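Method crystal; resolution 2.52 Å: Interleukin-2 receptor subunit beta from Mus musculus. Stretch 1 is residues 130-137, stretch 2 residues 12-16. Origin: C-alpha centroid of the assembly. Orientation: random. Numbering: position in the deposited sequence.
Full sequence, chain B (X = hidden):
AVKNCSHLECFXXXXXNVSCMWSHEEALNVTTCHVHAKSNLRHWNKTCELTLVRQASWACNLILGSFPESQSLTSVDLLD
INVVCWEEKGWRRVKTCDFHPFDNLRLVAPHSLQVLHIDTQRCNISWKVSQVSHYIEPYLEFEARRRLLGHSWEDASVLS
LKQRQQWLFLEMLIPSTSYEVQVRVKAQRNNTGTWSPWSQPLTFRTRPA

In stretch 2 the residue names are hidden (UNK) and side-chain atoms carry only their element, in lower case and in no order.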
ATOM      1  N   SER B 130      -9.305  -4.545 -12.699  1.00 31.83           N
ATOM      2  CA  SER B 130      -8.268  -5.251 -13.436  1.00 20.87           C
ATOM      3  C   SER B 130      -7.107  -4.309 -13.718  1.00 16.08           C
ATOM      4  O   SER B 130      -7.255  -3.085 -13.702  1.00 27.74           O
ATOM      5  CB  SER B 130      -8.801  -5.826 -14.756  1.00 28.31           C
ATOM      6  OG  SER B 130      -9.710  -6.888 -14.529  1.00 35.54           O
ATOM      7  N   GLN B 131      -5.940  -4.907 -13.974  1.00 16.80           N
ATOM      8  CA  GLN B 131      -4.738  -4.177 -14.385  1.00 24.20           C
ATOM      9  C   GLN B 131      -4.327  -3.130 -13.353  1.00 29.48           C
ATOM     10  O   GLN B 131      -3.877  -2.033 -13.698  1.00 31.30           O
ATOM     11  CB  GLN B 131      -4.927  -3.537 -15.761  1.00 16.79           C
ATOM     12  CG  GLN B 131      -4.631  -4.473 -16.915  1.00 23.06           C
ATOM     13  CD  GLN B 131      -5.625  -4.331 -18.044  1.00 29.34           C
ATOM     14  OE1 GLN B 131      -5.375  -3.632 -19.026  1.00 35.60           O
ATOM     15  NE2 GLN B 131      -6.764  -4.999 -17.912  1.00 31.86           N
ATOM     16  N   VAL B 132      -4.479  -3.465 -12.076  1.00 32.52           N
ATOM     17  CA  VAL B 132      -4.061  -2.598 -10.981  1.00 16.54           C
ATOM     18  C   VAL B 132      -2.755  -3.142 -10.424  1.00 23.21           C
ATOM     19  O   VAL B 132      -2.685  -4.301  -9.998  1.00 21.76           O
ATOM     20  CB  VAL B 132      -5.136  -2.508  -9.888  1.00 16.10           C
ATOM     21  CG1 VAL B 132      -4.680  -1.563  -8.788  1.00 25.34           C
ATOM     22  CG2 VAL B 132      -6.454  -2.044 -10.480  1.00 15.26           C
ATOM     23  N   SER B 133      -1.721  -2.307 -10.426  1.00 28.28           N
ATOM     24  CA  SER B 133      -0.404  -2.747  -9.998  1.00 19.14           C
ATOM     25  C   SER B 133      -0.364  -2.960  -8.491  1.00 19.80           C
ATOM     26  O   SER B 133      -1.052  -2.284  -7.724  1.00 57.37           O
ATOM     27  CB  SER B 133       0.656  -1.723 -10.399  1.00 20.83           C
ATOM     28  OG  SER B 133       1.937  -2.108  -9.934  1.00 51.85           O
ATOM     29  N   HIS B 134       0.458  -3.925  -8.072  1.00 21.12           N
ATOM     30  CA  HIS B 134       0.738  -4.092  -6.650  1.00 22.20           C
ATOM     31  C   HIS B 134       1.414  -2.856  -6.075  1.00 30.97           C
ATOM     32  O   HIS B 134       1.315  -2.597  -4.871  1.00 38.20           O
ATOM     33  CB  HIS B 134       1.613  -5.323  -6.432  1.00 33.63           C
ATOM     34  CG  HIS B 134       2.945  -5.240  -7.108  1.00 30.60           C
ATOM     35  ND1 HIS B 134       3.083  -5.211  -8.479  1.00 30.67           N
ATOM     36  CD2 HIS B 134       4.200  -5.173  -6.604  1.00 26.40           C
ATOM     37  CE1 HIS B 134       4.364  -5.135  -8.791  1.00 29.89           C
ATOM     38  NE2 HIS B 134       5.064  -5.114  -7.670  1.00 26.60           N
ATOM     39  N   TYR B 135       2.100  -2.084  -6.925  1.00 31.30           N
ATOM     40  CA  TYR B 135       2.737  -0.850  -6.480  1.00 23.00           C
ATOM     41  C   TYR B 135       1.717   0.133  -5.918  1.00 31.45           C
ATOM     42  O   TYR B 135       2.003   0.855  -4.955  1.00 34.02           O
ATOM     43  CB  TYR B 135       3.494  -0.207  -7.642  1.00 22.89           C
ATOM     44  CG  TYR B 135       4.749  -0.925  -8.079  1.00 33.96           C
ATOM     45  CD1 TYR B 135       5.589  -1.533  -7.155  1.00 35.27           C
ATOM     46  CD2 TYR B 135       5.101  -0.985  -9.420  1.00 35.56           C
ATOM     47  CE1 TYR B 135       6.741  -2.184  -7.557  1.00 28.62           C
ATOM     48  CE2 TYR B 135       6.248  -1.630  -9.832  1.00 32.20           C
ATOM     49  CZ  TYR B 135       7.066  -2.231  -8.898  1.00 26.59           C
ATOM     50  OH  TYR B 135       8.209  -2.875  -9.313  1.00 39.42           O
ATOM     51  N   ILE B 136       0.524   0.179  -6.508  1.00 20.65           N
ATOM     52  CA  ILE B 136      -0.491   1.161  -6.152  1.00 19.86           C
ATOM     53  C   ILE B 136      -1.766   0.530  -5.621  1.00 29.77           C
ATOM     54  O   ILE B 136      -2.702   1.260  -5.282  1.00 38.85           O
ATOM     55  CB  ILE B 136      -0.821   2.079  -7.348  1.00 18.96           C
ATOM     56  CG1 ILE B 136      -1.369   1.249  -8.509  1.00 18.06           C
ATOM     57  CG2 ILE B 136       0.409   2.854  -7.778  1.00 19.80           C
ATOM     58  CD1 ILE B 136      -2.125   2.057  -9.531  1.00 33.00           C
ATOM     59  N   GLU B 137      -1.840  -0.799  -5.552  1.00 28.42           N
ATOM     60  CA  GLU B 137      -3.084  -1.452  -5.154  1.00 19.44           C
ATOM     61  C   GLU B 137      -3.599  -1.026  -3.781  1.00 21.58           C
ATOM     62  O   GLU B 137      -4.822  -0.851  -3.647  1.00 26.84           O
ATOM     63  CB  GLU B 137      -2.918  -2.977  -5.208  1.00 31.85           C
ATOM     64  CG  GLU B 137      -4.238  -3.723  -5.123  1.00 44.73           C
ATOM     65  CD  GLU B 137      -4.068  -5.178  -4.738  1.00 58.78           C
ATOM     66  OE1 GLU B 137      -3.166  -5.846  -5.283  1.00 61.95           O
ATOM     67  OE2 GLU B 137      -4.833  -5.654  -3.876  1.00 63.21           O
ATOM     68  N   UNK B  12      -0.563   5.764 -18.494  1.00 18.69           N
ATOM     69  CA  UNK B  12      -0.076   4.427 -18.184  1.00 18.42           C
ATOM     70  C   UNK B  12      -1.085   3.732 -17.279  1.00 24.79           C
ATOM     71  O   UNK B  12      -1.484   4.286 -16.249  1.00 26.98           O
ATOM     72  c   UNK B  12       2.483   3.136 -15.765  1.00 24.92           C
ATOM     73  c   UNK B  12       3.030   1.955 -15.300  1.00 20.97           C
ATOM     74  c   UNK B  12       2.980   0.824 -16.090  1.00 20.57           C
ATOM     75  c   UNK B  12       1.858   2.062 -17.797  1.00 26.38           C
ATOM     76  c   UNK B  12       1.881   3.209 -17.015  1.00 22.58           C
ATOM     77  c   UNK B  12       2.396   0.872 -17.339  1.00 25.00           C
ATOM     78  c   UNK B  12       1.303   4.512 -17.519  1.00 19.62           C
ATOM     79  o   UNK B  12       3.519  -0.355 -15.630  1.00 26.65           O
ATOM     80  N   UNK B  13      -1.506   2.530 -17.672  1.00 17.40           N
ATOM     81  CA  UNK B  13      -2.522   1.791 -16.934  1.00 16.80           C
ATOM     82  C   UNK B  13      -1.967   1.076 -15.705  1.00 16.82           C
ATOM     83  O   UNK B  13      -2.675   0.250 -15.119  1.00 22.83           O
ATOM     84  o   UNK B  13      -1.147  -0.418 -18.086  1.00 40.99           O
ATOM     85  n   UNK B  13      -3.049  -1.591 -18.316  1.00 34.59           N
ATOM     86  c   UNK B  13      -2.378  -0.465 -18.096  1.00 33.73           C
ATOM     87  c   UNK B  13      -3.212   0.780 -17.856  1.00 16.83           C
ATOM     88  N   UNK B  14      -0.726   1.379 -15.319  1.00 21.69           N
ATOM     89  CA  UNK B  14       0.000   0.808 -14.185  1.00 24.30           C
ATOM     90  C   UNK B  14       0.401  -0.646 -14.397  1.00 32.10           C
ATOM     91  O   UNK B  14       0.907  -1.278 -13.464  1.00 34.99           O
ATOM     92  o   UNK B  14      -1.821  -0.035 -12.816  1.00 20.10           O
ATOM     93  c   UNK B  14      -0.780   0.923 -12.869  1.00 21.10           C
ATOM     94  N   UNK B  15       0.204  -1.198 -15.593  1.00 28.25           N
ATOM     95  CA  UNK B  15       0.668  -2.553 -15.870  1.00 22.83           C
ATOM     96  C   UNK B  15       1.567  -2.584 -17.099  1.00 27.14           C
ATOM     97  O   UNK B  15       2.790  -2.464 -16.979  1.00 35.00           O
ATOM     98  c   UNK B  15      -0.510  -3.513 -16.047  1.00 18.73           C
ATOM     99  c   UNK B  15       0.063  -4.415 -13.774  1.00 19.50           C
ATOM    100  c   UNK B  15       0.434  -5.876 -11.825  1.00 27.90           C
ATOM    101  c   UNK B  15      -1.059  -4.075 -14.744  1.00 18.62           C
ATOM    102  n   UNK B  15       1.530  -5.201 -11.507  1.00 31.58           N
ATOM    103  n   UNK B  15       0.049  -6.900 -11.075  1.00 27.81           N
ATOM    104  n   UNK B  15      -0.282  -5.522 -12.887  1.00 20.02           N
ATOM    105  N   UNK B  16       0.976  -2.742 -18.289  1.00 24.17           N
ATOM    106  CA  UNK B  16       1.782  -2.875 -19.497  1.00 20.25           C
ATOM    107  C   UNK B  16       1.218  -2.096 -20.683  1.00 23.93           C
ATOM    108  O   UNK B  16       1.522  -2.436 -21.832  1.00 30.13           O
ATOM    109  c   UNK B  16       1.924  -4.348 -19.882  1.00 21.76           C
TER

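Position 12 carries eight side-chain atoms: one carbon, then a ring of six carbons bearing one oxygen. A six-carbon ring with a single oxygen is a phenol. The side chain makes no contact with stretch 1; its oxygen comes no closer than 6.1 Å, to CB of Ser-133. The residue is Tyr-12. Its hydroxyl OH donates a 2.6 Å hydrogen bond to the backbone O of position 15. This ties the hydroxyl to the backbone of its own stretch.

Position 13 has four side-chain atoms: two carbons, the second carrying one oxygen and one nitrogen. This is a short amide. Its nitrogen lies 3.2 Å from OE1 of Gln-131. The residue is Asn-13. ND2 donates a weak hydrogen bond to that OE1, at an angle of 121°. OD1 accepts a 2.9 Å hydrogen bond from the backbone N of position 15.

Position 14 has two side-chain atoms, one carbon and one oxygen. The carbon lies 3.8 Å from CD1 of Ile-136. The oxygen is 3.3 Å from N of Ser-133 and 3.0 Å from O of Gln-131. One carbon and a terminal oxygen make a hydroxymethyl group. The residue is Ser-14. OG accepts a hydrogen bond from N of Ser-133 and donates a very short one, 2.5 Å, to O of Asn-13.

Position 15 has seven side-chain atoms: three carbons, a nitrogen, then a carbon carrying two more nitrogens. The end is a planar guanidinium. One terminal nitrogen lies 3.4 Å from ND1 of His-134. The residue is Arg-15. NH1 donates a weak hydrogen bond to ND1, near the plane of the His-134 ring. O of Val-132 and CA of Ser-133 lie over one face of the guanidinium. Lower on the chain, CG packs 4.0 Å from CB of Gln-131.

Position 16 has one side-chain carbon. The carbon makes no contact with stretch 1 and comes no closer than 7.2 Å, to CG of Gln-131. It is Ala-16.

The contact is a meeting of two irregular loops and buries 337 Å² in all. Three hydrogen bonds cross it, two of them weak. The hydroxyl of Ser-14 links the loops by accepting from Ser-133 N while donating within its own stretch. The O atoms of Asn-13 and Gln-131 are 2.9 Å apart, but both are acceptors and form no bond. Arg-15 has the largest covered area in its stretch, and its side chain runs past Gln-131 to reach His-134. Ile-136 adds a small apolar contact beside the polar ones.

Stretch 2 12-16: YNSRA
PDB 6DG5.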